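Local atomic coordinates of activator of Hsp90 ATPase homologue 1/2-like C-terminal domain-containing protein (Nitrosomonas europaea, PDB entry 1XFS), a protein that is of unknown function but belongs to the AHA1 family, named after activators of the Hsp90 ATPase, within the Bet v 1-like clan. Residues E9-L14 against T130-H135; K15-V20 against Q121-G126; I46-V51 against E58-M63; S74-E79 against K94-A99; L86-A91 against A116-Q121. One frame throughout, in Å; residues are numbered along the deposited sequence.

Interaction 1 of 5, residues E9-L14 against T130-H135; sequences ELDLML and TACAMH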
# COMPACT_ATOMS: atom_id res chain seq x y z
N GLU A 9 -12.65 13.64 -8.90
CA GLU A 9 -12.31 13.05 -10.19
C GLU A 9 -11.90 11.58 -10.07
O GLU A 9 -12.09 10.81 -11.01
CB GLU A 9 -11.18 13.84 -10.85
CG GLU A 9 -11.61 15.22 -11.32
CD GLU A 9 -12.52 15.14 -12.54
OE1 GLU A 9 -13.39 16.02 -12.70
OE2 GLU A 9 -12.35 14.21 -13.35
N LEU A 10 -11.37 11.20 -8.92
CA LEU A 10 -10.90 9.83 -8.73
C LEU A 10 -11.55 9.03 -7.61
O LEU A 10 -11.41 7.81 -7.57
CB LEU A 10 -9.39 9.85 -8.47
CG LEU A 10 -8.55 10.68 -9.44
CD1 LEU A 10 -7.12 10.80 -8.93
CD2 LEU A 10 -8.60 10.02 -10.81
N ASP A 11 -12.26 9.70 -6.71
CA ASP A 11 -12.85 9.00 -5.57
C ASP A 11 -14.37 8.97 -5.50
O ASP A 11 -15.05 9.88 -5.97
CB ASP A 11 -12.32 9.62 -4.27
CG ASP A 11 -10.81 9.73 -4.25
OD1 ASP A 11 -10.16 8.81 -4.79
OD2 ASP A 11 -10.29 10.71 -3.70
N LEU A 12 -14.88 7.91 -4.90
CA LEU A 12 -16.32 7.75 -4.71
C LEU A 12 -16.51 7.57 -3.21
O LEU A 12 -15.79 6.79 -2.57
CB LEU A 12 -16.85 6.54 -5.48
CG LEU A 12 -16.78 6.65 -7.01
CD1 LEU A 12 -17.28 5.35 -7.63
CD2 LEU A 12 -17.61 7.83 -7.49
N MSE A 13 -17.47 8.30 -2.63
CA MSE A 13 -17.70 8.20 -1.19
C MSE A 13 -19.13 7.79 -0.85
O MSE A 13 -20.06 8.01 -1.62
CB MSE A 13 -17.38 9.54 -0.53
CG MSE A 13 -17.41 9.51 1.00
SE MSE A 13 -16.92 11.18 1.84
CE MSE A 13 -18.69 11.90 2.13
N LEU A 14 -19.29 7.19 0.33
CA LEU A 14 -20.58 6.75 0.82
C LEU A 14 -20.63 6.94 2.34
O LEU A 14 -19.75 6.47 3.05
CB LEU A 14 -20.80 5.27 0.48
CG LEU A 14 -22.13 4.63 0.88
CD1 LEU A 14 -23.29 5.33 0.18
CD2 LEU A 14 -22.11 3.16 0.52
N THR A 130 -18.29 5.79 7.10
CA THR A 130 -17.90 6.52 5.91
C THR A 130 -16.96 5.64 5.09
O THR A 130 -15.95 5.16 5.61
CB THR A 130 -17.21 7.85 6.29
OG1 THR A 130 -18.11 8.66 7.06
CG2 THR A 130 -16.81 8.62 5.04
N ALA A 131 -17.31 5.40 3.83
CA ALA A 131 -16.48 4.57 2.96
C ALA A 131 -16.08 5.33 1.71
O ALA A 131 -16.93 5.93 1.04
CB ALA A 131 -17.23 3.29 2.57
N CYS A 132 -14.79 5.32 1.40
CA CYS A 132 -14.29 6.01 0.21
C CYS A 132 -13.48 5.02 -0.61
O CYS A 132 -12.62 4.31 -0.08
CB CYS A 132 -13.39 7.19 0.60
SG CYS A 132 -12.60 8.05 -0.81
N ALA A 133 -13.78 4.96 -1.90
CA ALA A 133 -13.07 4.08 -2.82
C ALA A 133 -12.21 4.98 -3.69
O ALA A 133 -12.73 5.84 -4.41
CB ALA A 133 -14.06 3.29 -3.68
N MSE A 134 -10.90 4.79 -3.60
CA MSE A 134 -9.93 5.59 -4.35
C MSE A 134 -9.51 4.88 -5.63
O MSE A 134 -9.17 3.70 -5.60
CB MSE A 134 -8.68 5.85 -3.49
CG MSE A 134 -8.95 6.51 -2.16
SE MSE A 134 -7.31 6.58 -1.11
CE MSE A 134 -6.55 8.11 -1.91
N HIS A 135 -9.55 5.60 -6.74
CA HIS A 135 -9.17 5.02 -8.03
C HIS A 135 -7.93 5.70 -8.59
O HIS A 135 -7.53 6.76 -8.11
CB HIS A 135 -10.32 5.14 -9.02
CG HIS A 135 -11.60 4.57 -8.50
ND1 HIS A 135 -12.48 5.29 -7.73
CD2 HIS A 135 -12.11 3.32 -8.59
CE1 HIS A 135 -13.48 4.51 -7.35
NE2 HIS A 135 -13.28 3.31 -7.86
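The carbonyl oxygen of L10 is held twice by one residue, H135. The ring nitrogen ND1 of H135 donates to L10 O at 2.7 Å, with an angle of 149° at the hydrogen. The backbone N of H135 gives the same L10 O a second, more bent bond of 3.0 Å. Both donors sit above the plane of the carbonyl, while the oxygen lies in the plane of the imidazole. The first torsion of H135 (chi1 -54°) puts its ring beside its own backbone N, so both donors face one acceptor. CD1 of L12 approaches the ring obliquely, 3.9 Å from CE1 of H135.

Next comes regular antiparallel pairing of strands 11-18 and 127-134. L12 and A133 exchange two backbone bonds, and so do L14 and A131. On the face shared by D11 and M134 (selenomethionine) the two side chains run side by side. OD1 of D11 reaches within 3.3 Å of CA of M134, and the aspartate's charge is met by R97 of the second subunit. On the other face, L12 and A133 rest on F149, and L14 and A131 on W153, both of helix 149-167.

H144 ND1 is hydrogen-bonded to NE2 of H135, which helps fix the ring's rotation. Because ND1 of H135 acts as the donor, it carries a proton. If that ring is neutral, NE2 would probably be the acceptor toward H144.

Interaction 2 of 5, residues K15-V20 against Q121-G126; sequences KRELAV and QPTSSG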
# COMPACT_ATOMS: atom_id res chain seq x y z
N LYS A 15 -21.65 7.64 2.83
CA LYS A 15 -21.78 7.86 4.27
C LYS A 15 -23.11 7.29 4.76
O LYS A 15 -24.15 7.52 4.16
CB LYS A 15 -21.72 9.36 4.60
CG LYS A 15 -21.63 9.65 6.10
CD LYS A 15 -21.54 11.14 6.39
CE LYS A 15 -22.84 11.86 6.10
NZ LYS A 15 -23.95 11.34 6.94
N ARG A 16 -23.05 6.54 5.86
CA ARG A 16 -24.25 5.92 6.42
C ARG A 16 -24.24 5.95 7.94
O ARG A 16 -23.19 6.06 8.56
CB ARG A 16 -24.37 4.47 5.93
CG ARG A 16 -24.64 4.33 4.43
CD ARG A 16 -26.11 4.61 4.13
NE ARG A 16 -26.95 3.57 4.71
CZ ARG A 16 -27.17 2.38 4.16
NH1 ARG A 16 -26.60 2.08 3.00
NH2 ARG A 16 -27.92 1.49 4.78
N GLU A 17 -25.43 5.88 8.53
CA GLU A 17 -25.56 5.86 9.99
C GLU A 17 -26.14 4.51 10.38
O GLU A 17 -27.23 4.16 9.94
CB GLU A 17 -26.50 6.98 10.45
CG GLU A 17 -26.06 8.39 10.06
CD GLU A 17 -24.86 8.89 10.84
OE1 GLU A 17 -24.36 9.98 10.51
OE2 GLU A 17 -24.42 8.19 11.78
N LEU A 18 -25.42 3.75 11.20
CA LEU A 18 -25.90 2.45 11.64
C LEU A 18 -26.24 2.48 13.12
O LEU A 18 -25.48 3.00 13.93
CB LEU A 18 -24.84 1.36 11.40
CG LEU A 18 -24.45 1.04 9.95
CD1 LEU A 18 -23.52 2.11 9.42
CD2 LEU A 18 -23.76 -0.32 9.91
N ALA A 19 -27.40 1.92 13.47
CA ALA A 19 -27.85 1.88 14.86
C ALA A 19 -27.22 0.69 15.58
O ALA A 19 -27.92 -0.15 16.15
CB ALA A 19 -29.37 1.80 14.91
N VAL A 20 -25.90 0.65 15.56
CA VAL A 20 -25.12 -0.41 16.18
C VAL A 20 -23.85 0.23 16.74
O VAL A 20 -23.32 1.17 16.16
CB VAL A 20 -24.73 -1.48 15.12
CG1 VAL A 20 -23.77 -2.49 15.71
CG2 VAL A 20 -25.99 -2.17 14.62
N GLN A 121 -17.07 6.35 13.39
CA GLN A 121 -17.16 7.36 14.43
C GLN A 121 -18.38 7.04 15.28
O GLN A 121 -19.49 6.95 14.78
CB GLN A 121 -17.29 8.75 13.81
CG GLN A 121 -17.32 9.89 14.81
CD GLN A 121 -17.38 11.25 14.12
OE1 GLN A 121 -16.45 11.64 13.41
NE2 GLN A 121 -18.48 11.97 14.32
N PRO A 122 -18.18 6.82 16.59
CA PRO A 122 -19.34 6.51 17.42
C PRO A 122 -20.25 7.73 17.55
O PRO A 122 -19.79 8.87 17.56
CB PRO A 122 -18.72 6.09 18.75
CG PRO A 122 -17.43 6.85 18.79
CD PRO A 122 -16.93 6.77 17.37
N THR A 123 -21.56 7.48 17.61
CA THR A 123 -22.55 8.54 17.75
C THR A 123 -23.42 8.21 18.96
O THR A 123 -23.23 7.17 19.60
CB THR A 123 -23.47 8.63 16.52
OG1 THR A 123 -24.21 7.41 16.38
CG2 THR A 123 -22.66 8.89 15.26
N SER A 124 -24.38 9.07 19.27
CA SER A 124 -25.24 8.83 20.42
C SER A 124 -26.17 7.64 20.22
O SER A 124 -26.62 7.03 21.20
CB SER A 124 -26.06 10.09 20.74
OG SER A 124 -26.84 10.49 19.64
N SER A 125 -26.46 7.29 18.97
CA SER A 125 -27.36 6.18 18.70
C SER A 125 -26.69 4.98 18.02
O SER A 125 -27.30 3.92 17.88
CB SER A 125 -28.53 6.65 17.83
OG SER A 125 -28.06 7.20 16.61
N GLY A 126 -25.44 5.14 17.59
CA GLY A 126 -24.77 4.03 16.93
C GLY A 126 -23.39 4.36 16.40
O GLY A 126 -22.52 4.79 17.16
O HOH W 1 -27.41 5.40 14.64
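The edge strand 11-18 of this helix-grip sheet ends beside the turn that links strands 115-122 and 127-134. Its end bends at A19 in an inverse gamma turn, and the facing turn holds an ST motif at T123.

Hydrogen bonds shape each side separately. T123 OG1, between its backbone N and carbonyl carbon, accepts from G126 N at 2.9 Å. T123 N in turn bonds to G126 O. Across the gamma turn V20 N makes a weak bond to L18 O. A19 N is held by E161 OE1 of helix 149-167.

Close backbone packing joins the two sides. G126 CA makes a CH...O contact of 3.3 Å with L18 O. A beta carbon on G126 would fall 1.9 Å from L18 O, so the strand end leaves no room for a side chain there.

Side chains add little. E17, bent at chi2, crosses T123 obliquely, with OE2 of E17 4.0 Å from CG2 of T123. The carboxylate of E17 has its salt bridge with R128, on the strand between.

One water bridges the segments. It gives L18 O a weak bond of 3.2 Å and lies 2.7 Å from OG of S125.

Interaction 3 of 5, residues I46-V51 against E58-M63; sequences ISDCRV and EFYTVM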
# COMPACT_ATOMS: atom_id res chain seq x y z
N ILE A 46 -20.29 -15.04 -0.90
CA ILE A 46 -18.86 -15.25 -0.69
C ILE A 46 -18.59 -16.73 -0.44
O ILE A 46 -19.13 -17.33 0.49
CB ILE A 46 -18.35 -14.45 0.52
CG1 ILE A 46 -18.54 -12.95 0.25
CG2 ILE A 46 -16.88 -14.77 0.77
CD1 ILE A 46 -18.05 -12.06 1.36
N SER A 47 -17.74 -17.31 -1.29
CA SER A 47 -17.39 -18.73 -1.21
C SER A 47 -16.21 -18.98 -0.28
O SER A 47 -16.00 -20.11 0.17
CB SER A 47 -17.05 -19.26 -2.60
OG SER A 47 -18.07 -18.93 -3.53
N ASP A 48 -15.45 -17.93 0.01
CA ASP A 48 -14.30 -18.05 0.89
C ASP A 48 -13.84 -16.66 1.28
O ASP A 48 -13.99 -15.70 0.53
CB ASP A 48 -13.17 -18.80 0.18
CG ASP A 48 -12.15 -19.37 1.15
OD1 ASP A 48 -11.14 -19.94 0.69
OD2 ASP A 48 -12.36 -19.27 2.38
N CYS A 49 -13.26 -16.55 2.47
CA CYS A 49 -12.76 -15.28 2.97
C CYS A 49 -11.67 -15.54 4.00
O CYS A 49 -11.89 -16.23 5.00
CB CYS A 49 -13.90 -14.47 3.60
SG CYS A 49 -13.35 -12.88 4.29
N ARG A 50 -10.49 -14.98 3.73
CA ARG A 50 -9.33 -15.12 4.61
C ARG A 50 -8.87 -13.71 4.98
O ARG A 50 -8.74 -12.85 4.11
CB ARG A 50 -8.19 -15.85 3.90
CG ARG A 50 -8.49 -17.30 3.51
CD ARG A 50 -8.44 -18.22 4.72
NE ARG A 50 -7.10 -18.25 5.32
CZ ARG A 50 -6.78 -18.99 6.38
NH1 ARG A 50 -7.69 -19.77 6.95
NH2 ARG A 50 -5.55 -18.95 6.87
N VAL A 51 -8.64 -13.49 6.27
CA VAL A 51 -8.21 -12.18 6.76
C VAL A 51 -7.03 -12.27 7.73
O VAL A 51 -7.09 -12.99 8.72
CB VAL A 51 -9.38 -11.45 7.48
CG1 VAL A 51 -8.85 -10.25 8.25
CG2 VAL A 51 -10.43 -11.01 6.46
N GLU A 58 -2.83 -10.17 4.22
CA GLU A 58 -3.70 -10.47 3.10
C GLU A 58 -5.19 -10.41 3.41
O GLU A 58 -5.63 -10.79 4.50
CB GLU A 58 -3.34 -11.86 2.53
CG GLU A 58 -4.22 -12.33 1.38
CD GLU A 58 -3.70 -13.61 0.76
OE1 GLU A 58 -3.45 -14.57 1.52
OE2 GLU A 58 -3.57 -13.67 -0.48
N PHE A 59 -5.95 -9.89 2.46
CA PHE A 59 -7.40 -9.80 2.55
C PHE A 59 -7.83 -10.57 1.29
O PHE A 59 -7.80 -10.03 0.18
CB PHE A 59 -7.87 -8.34 2.48
CG PHE A 59 -9.35 -8.17 2.69
CD1 PHE A 59 -9.96 -6.94 2.43
CD2 PHE A 59 -10.14 -9.23 3.13
CE1 PHE A 59 -11.34 -6.78 2.60
CE2 PHE A 59 -11.52 -9.08 3.30
CZ PHE A 59 -12.13 -7.84 3.04
N TYR A 60 -8.19 -11.85 1.48
CA TYR A 60 -8.58 -12.73 0.37
C TYR A 60 -10.06 -13.09 0.43
O TYR A 60 -10.59 -13.44 1.48
CB TYR A 60 -7.76 -14.03 0.43
CG TYR A 60 -8.20 -15.14 -0.52
CD1 TYR A 60 -7.84 -15.12 -1.86
CD2 TYR A 60 -8.95 -16.22 -0.05
CE1 TYR A 60 -8.23 -16.17 -2.73
CE2 TYR A 60 -9.34 -17.26 -0.90
CZ TYR A 60 -8.97 -17.23 -2.24
OH TYR A 60 -9.36 -18.26 -3.07
N THR A 61 -10.73 -13.00 -0.71
CA THR A 61 -12.14 -13.34 -0.77
C THR A 61 -12.47 -13.96 -2.12
O THR A 61 -11.82 -13.68 -3.12
CB THR A 61 -13.03 -12.09 -0.57
OG1 THR A 61 -12.75 -11.13 -1.61
CG2 THR A 61 -12.76 -11.45 0.78
N VAL A 62 -13.45 -14.85 -2.13
CA VAL A 62 -13.88 -15.48 -3.37
C VAL A 62 -15.34 -15.12 -3.53
O VAL A 62 -16.18 -15.55 -2.74
CB VAL A 62 -13.74 -17.01 -3.35
CG1 VAL A 62 -14.27 -17.59 -4.66
CG2 VAL A 62 -12.28 -17.39 -3.15
N MSE A 63 -15.63 -14.31 -4.54
CA MSE A 63 -16.99 -13.87 -4.82
C MSE A 63 -17.64 -14.75 -5.88
O MSE A 63 -17.01 -15.14 -6.85
CB MSE A 63 -16.98 -12.42 -5.29
CG MSE A 63 -16.49 -11.43 -4.25
SE MSE A 63 -16.21 -9.68 -5.01
CE MSE A 63 -18.04 -9.25 -5.45
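Two rings, Y60 and F59, point to opposite faces of this beta hairpin of strands 45-51 and 58-64. The Y60 ring has D48 at its edge: OD1 of D48 lies in the ring plane, 3.6 Å from CE2 of Y60. The carboxylate stands almost square to the ring, at 89°. R50 comes obliquely, its CG 3.7 Å from CD2 of Y60, before two bends lead the guanidinium away. The F59 ring has C49 SG and R50 O near its plane at the edge. V51 runs alongside it, with CG2 of V51 3.8 Å from CD2 of F59. The ring of F77 meets that of F59 nearly parallel, and W88 and F59 pack edge-to-face. P32 and L35 of helix 32-35 cover C49 and V51.

The backbones are antiparallel. R50 and Y60 exchange two bonds, the shorter being R50 N to Y60 O at 2.7 Å. V62 N reaches D48 O from above the carbonyl plane. Where the chain turns a corner, S47 N bonds to V62 O, nearly along the C=O axis. OG of S47 hydrogen-bonds to NZ of K70.

On the side of the hairpin that carries F59, C49 SG is anti to its backbone N and touches CG2 of T61 at 3.8 Å.

Interaction 4 of 5, residues S74-E79 against K94-A99; sequences SGCFLE and KNYRPA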
# COMPACT_ATOMS: atom_id res chain seq x y z
N SER A 74 -7.80 -10.73 -4.22
CA SER A 74 -6.68 -10.68 -3.29
C SER A 74 -6.27 -9.24 -3.05
O SER A 74 -6.00 -8.49 -3.99
CB SER A 74 -5.50 -11.47 -3.86
OG SER A 74 -4.40 -11.47 -2.97
N GLY A 75 -6.25 -8.84 -1.78
CA GLY A 75 -5.88 -7.48 -1.44
C GLY A 75 -4.92 -7.46 -0.27
O GLY A 75 -4.52 -8.51 0.23
N CYS A 76 -4.56 -6.26 0.16
CA CYS A 76 -3.61 -6.08 1.25
C CYS A 76 -4.07 -4.98 2.21
O CYS A 76 -4.49 -3.92 1.77
CB CYS A 76 -2.25 -5.69 0.66
SG CYS A 76 -0.88 -5.56 1.81
N PHE A 77 -4.01 -5.23 3.51
CA PHE A 77 -4.38 -4.19 4.48
C PHE A 77 -3.24 -3.18 4.57
O PHE A 77 -2.07 -3.55 4.53
CB PHE A 77 -4.67 -4.81 5.86
CG PHE A 77 -5.96 -5.56 5.93
CD1 PHE A 77 -7.18 -4.89 5.84
CD2 PHE A 77 -5.97 -6.95 6.04
CE1 PHE A 77 -8.40 -5.60 5.85
CE2 PHE A 77 -7.17 -7.67 6.05
CZ PHE A 77 -8.38 -6.99 5.96
N LEU A 78 -3.58 -1.90 4.68
CA LEU A 78 -2.57 -0.85 4.76
C LEU A 78 -2.58 -0.15 6.12
O LEU A 78 -1.54 0.31 6.59
CB LEU A 78 -2.80 0.18 3.66
CG LEU A 78 -2.79 -0.39 2.25
CD1 LEU A 78 -3.11 0.73 1.26
CD2 LEU A 78 -1.42 -0.99 1.93
N GLU A 79 -3.76 -0.05 6.72
CA GLU A 79 -3.89 0.57 8.02
C GLU A 79 -5.00 -0.13 8.79
O GLU A 79 -6.07 -0.42 8.23
CB GLU A 79 -4.22 2.07 7.91
CG GLU A 79 -4.42 2.72 9.29
CD GLU A 79 -4.82 4.18 9.24
OE1 GLU A 79 -5.44 4.65 10.22
OE2 GLU A 79 -4.52 4.87 8.24
N LYS A 94 -0.59 -9.82 -0.52
CA LYS A 94 0.13 -10.14 0.72
C LYS A 94 1.55 -9.59 0.78
O LYS A 94 2.29 -9.61 -0.21
CB LYS A 94 0.15 -11.66 0.93
CG LYS A 94 0.84 -12.10 2.22
CD LYS A 94 0.79 -13.61 2.39
CE LYS A 94 1.47 -14.06 3.67
NZ LYS A 94 1.49 -15.55 3.82
N ASN A 95 1.92 -9.09 1.95
CA ASN A 95 3.25 -8.54 2.22
C ASN A 95 3.59 -7.32 1.36
O ASN A 95 4.77 -7.03 1.12
CB ASN A 95 4.31 -9.64 2.04
CG ASN A 95 4.20 -10.73 3.09
OD1 ASN A 95 4.49 -11.90 2.82
ND2 ASN A 95 3.80 -10.36 4.30
N TYR A 96 2.56 -6.62 0.89
CA TYR A 96 2.71 -5.40 0.08
C TYR A 96 3.24 -5.62 -1.33
O TYR A 96 3.76 -4.69 -1.96
CB TYR A 96 3.63 -4.40 0.78
CG TYR A 96 3.22 -3.96 2.16
CD1 TYR A 96 2.02 -3.29 2.38
CD2 TYR A 96 4.08 -4.14 3.25
CE1 TYR A 96 1.68 -2.80 3.65
CE2 TYR A 96 3.76 -3.65 4.52
CZ TYR A 96 2.56 -2.98 4.70
OH TYR A 96 2.24 -2.48 5.94
N ARG A 97 3.12 -6.84 -1.84
CA ARG A 97 3.59 -7.14 -3.19
C ARG A 97 2.69 -6.51 -4.24
O ARG A 97 1.47 -6.55 -4.12
CB ARG A 97 3.60 -8.66 -3.42
CG ARG A 97 4.07 -9.08 -4.80
CD ARG A 97 4.07 -10.60 -4.93
NE ARG A 97 4.97 -11.24 -3.97
CZ ARG A 97 6.30 -11.11 -3.99
NH1 ARG A 97 7.05 -11.73 -3.09
NH2 ARG A 97 6.88 -10.36 -4.92
N PRO A 98 3.27 -5.89 -5.29
CA PRO A 98 2.42 -5.29 -6.32
C PRO A 98 1.53 -6.40 -6.92
O PRO A 98 2.00 -7.52 -7.14
CB PRO A 98 3.42 -4.76 -7.34
CG PRO A 98 4.57 -4.33 -6.45
CD PRO A 98 4.68 -5.49 -5.47
N ALA A 99 0.27 -6.08 -7.16
CA ALA A 99 -0.67 -7.05 -7.72
C ALA A 99 -0.37 -7.36 -9.19
O ALA A 99 0.22 -6.56 -9.91
CB ALA A 99 -2.09 -6.53 -7.57
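NH2 of R97 is gripped by two partners, both on the second subunit: the carboxylate of D11 in a salt bridge and the carbonyl oxygen of H135 in a hydrogen bond; Y96 O also bonds to OG1 of T115 of that subunit, where L78 and Y96 pack on its Y96 and L78 in turn. The R97 chain runs straight through chi1 and chi2, then bends at chi3.

The contact within the chain is carried by Y96. N95 and Y96 both have left-handed backbone torsions, and this tight turn brings the tyrosine back toward the strand. SG of C76, anti to its own backbone N, lies 3.7 Å from CD1 of Y96. It is also 3.7 Å from Y96 N. The sulfur sits 4.6 Å from the ring centroid of Y96, in an oblique sulfur-aromatic contact 47° off the normal. L78 meets the same ring at its edge and in its plane, CD2 of L78 standing 4.0 Å from CE1 of Y96. F77 O is 3.9 Å from CE1 of Y96.

An alanine in place of Y96 would remove the ring that C76 and L78 pack on, and would probably loosen the subunit interface.

In the fold, L78 and E79 form a classic beta bulge opposite I87. Strand 70-81 lies between strands 58-64 and 85-89, pairing G75 with F59 and C76 with T89. Segment 94-99 follows the short strand 92-93, whose L92 packs against C76.

Interaction 5 of 5, residues L86-A91 against A116-Q121; sequences LIWTSA and AVIELQ
A116, W88 and I118 bury the most surface where strands 85-89 and 115-122 pair in the middle of the antiparallel helix-grip sheet. The indole of W88 is turned back across the neighbouring strand. Its CG takes the crowded position between backbone N and carbonyl carbon (chi1 64°), which lays the ring over A116. CB of A116 sits over one face of the indole, 3.8 Å from the centroid of the five-membered ring of W88, in a CH-pi contact. The methyl is only 26° off the normal, and its nearest ring atom is CE2 of W88 at 3.5 Å. The far end of the indole reaches on to I118. CG1 of I118 lies 3.5 Å from CH2 of W88, approaching obliquely.

Replacing W88 by alanine would probably uncover A116 and I118, and would lose the edge-to-face contact with F59.

The backbone sets this register. W88 and A116 bond to each other in both directions, with A116 N pointing nearly along the C=O axis of W88. L86 and I118 form a second such pair. Between them I87 and V117 face the other side of the sheet, side by side, with CG1 of I87 3.9 Å from CG2 of V117. There I87 packs on Y96 of the second subunit. On the W88 side, I118 meets L29 and L86 meets W26, both of helix 22-30.

After the strand, T89 makes an ST turn: its OG1 accepts from A91 N at 3.1 Å and 163°.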
# COMPACT_ATOMS: atom_id res chain seq x y z
N LEU A 86 -9.99 1.56 8.74
CA LEU A 86 -9.53 0.36 8.07
C LEU A 86 -9.26 0.72 6.63
O LEU A 86 -10.11 1.32 5.96
CB LEU A 86 -10.60 -0.73 8.13
CG LEU A 86 -10.19 -2.10 7.57
CD1 LEU A 86 -9.03 -2.67 8.39
CD2 LEU A 86 -11.39 -3.03 7.64
N ILE A 87 -8.07 0.39 6.15
CA ILE A 87 -7.72 0.69 4.77
C ILE A 87 -7.13 -0.54 4.12
O ILE A 87 -6.23 -1.16 4.68
CB ILE A 87 -6.66 1.82 4.66
CG1 ILE A 87 -7.19 3.12 5.30
CG2 ILE A 87 -6.30 2.06 3.18
CD1 ILE A 87 -6.22 4.30 5.19
N TRP A 88 -7.66 -0.92 2.96
CA TRP A 88 -7.12 -2.07 2.24
C TRP A 88 -7.05 -1.69 0.77
O TRP A 88 -7.75 -0.77 0.32
CB TRP A 88 -7.97 -3.33 2.45
CG TRP A 88 -9.36 -3.26 1.91
CD1 TRP A 88 -9.77 -3.53 0.63
CD2 TRP A 88 -10.54 -2.92 2.64
NE1 TRP A 88 -11.13 -3.37 0.52
CE2 TRP A 88 -11.63 -2.99 1.73
CE3 TRP A 88 -10.79 -2.55 3.96
CZ2 TRP A 88 -12.94 -2.71 2.12
CZ3 TRP A 88 -12.10 -2.27 4.35
CH2 TRP A 88 -13.16 -2.35 3.43
N THR A 89 -6.20 -2.36 0.01
CA THR A 89 -6.06 -2.04 -1.39
C THR A 89 -5.98 -3.30 -2.25
O THR A 89 -5.54 -4.35 -1.78
CB THR A 89 -4.78 -1.20 -1.65
OG1 THR A 89 -4.72 -0.83 -3.03
CG2 THR A 89 -3.51 -1.98 -1.29
N SER A 90 -6.43 -3.20 -3.50
CA SER A 90 -6.34 -4.34 -4.40
C SER A 90 -5.15 -4.13 -5.33
O SER A 90 -4.88 -4.96 -6.19
CB SER A 90 -7.65 -4.54 -5.18
OG SER A 90 -7.97 -3.42 -5.97
N ALA A 91 -4.44 -3.02 -5.14
CA ALA A 91 -3.27 -2.70 -5.97
C ALA A 91 -2.07 -3.50 -5.46
O ALA A 91 -1.06 -3.65 -6.15
CB ALA A 91 -2.96 -1.21 -5.91
N ALA A 116 -9.64 1.18 -0.54
CA ALA A 116 -10.82 1.50 0.24
C ALA A 116 -10.40 2.04 1.59
O ALA A 116 -9.53 1.48 2.25
CB ALA A 116 -11.66 0.24 0.41
N VAL A 117 -11.02 3.14 1.98
CA VAL A 117 -10.74 3.73 3.27
C VAL A 117 -12.08 3.74 3.99
O VAL A 117 -13.06 4.31 3.51
CB VAL A 117 -10.20 5.17 3.15
CG1 VAL A 117 -10.06 5.78 4.55
CG2 VAL A 117 -8.86 5.17 2.44
N ILE A 118 -12.13 3.06 5.13
CA ILE A 118 -13.34 2.98 5.92
C ILE A 118 -13.11 3.68 7.25
O ILE A 118 -12.19 3.33 7.97
CB ILE A 118 -13.73 1.51 6.21
CG1 ILE A 118 -13.88 0.73 4.91
CG2 ILE A 118 -15.00 1.47 7.04
CD1 ILE A 118 -14.86 1.35 3.93
N GLU A 119 -13.92 4.69 7.55
CA GLU A 119 -13.76 5.41 8.80
C GLU A 119 -15.01 5.27 9.66
O GLU A 119 -16.12 5.37 9.16
CB GLU A 119 -13.47 6.89 8.54
CG GLU A 119 -12.14 7.14 7.87
CD GLU A 119 -11.79 8.61 7.77
OE1 GLU A 119 -10.67 8.93 7.32
OE2 GLU A 119 -12.64 9.45 8.15
N LEU A 120 -14.81 5.03 10.95
CA LEU A 120 -15.93 4.87 11.87
C LEU A 120 -15.89 5.93 12.96
O LEU A 120 -14.82 6.36 13.40
CB LEU A 120 -15.89 3.50 12.54
CG LEU A 120 -15.90 2.25 11.66
CD1 LEU A 120 -15.81 1.02 12.55
CD2 LEU A 120 -17.18 2.21 10.82
N GLN A 121 -17.07 6.35 13.39
CA GLN A 121 -17.16 7.36 14.43
C GLN A 121 -18.38 7.04 15.28
O GLN A 121 -19.49 6.95 14.78
CB GLN A 121 -17.29 8.75 13.81
CG GLN A 121 -17.32 9.89 14.81
CD GLN A 121 -17.38 11.25 14.12
OE1 GLN A 121 -16.45 11.64 13.41
NE2 GLN A 121 -18.48 11.97 14.32

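In the fold
The chain starts on strand 11-18, which serves interactions 1 and 2 in turn. Interaction 1 closes the longest loop, when strand 127-134 returns to the first strand. Interaction 2 is nested inside it. Inside both, interaction 3 closes first, as the hairpin at the far edge of the sheet. Interaction 4 opens afterwards, on strand 70-81, and crosses interaction 5: segment 86-91 comes before 94-99, and 116-121 after it. Interactions 2 and 5 share Q121. Together the contacts span the sheet from edge strand 11-18 to edge strand 45-51, and interaction 4 ties segment 94-99 to it. Interactions 1, 4 and 5 also reach the second subunit.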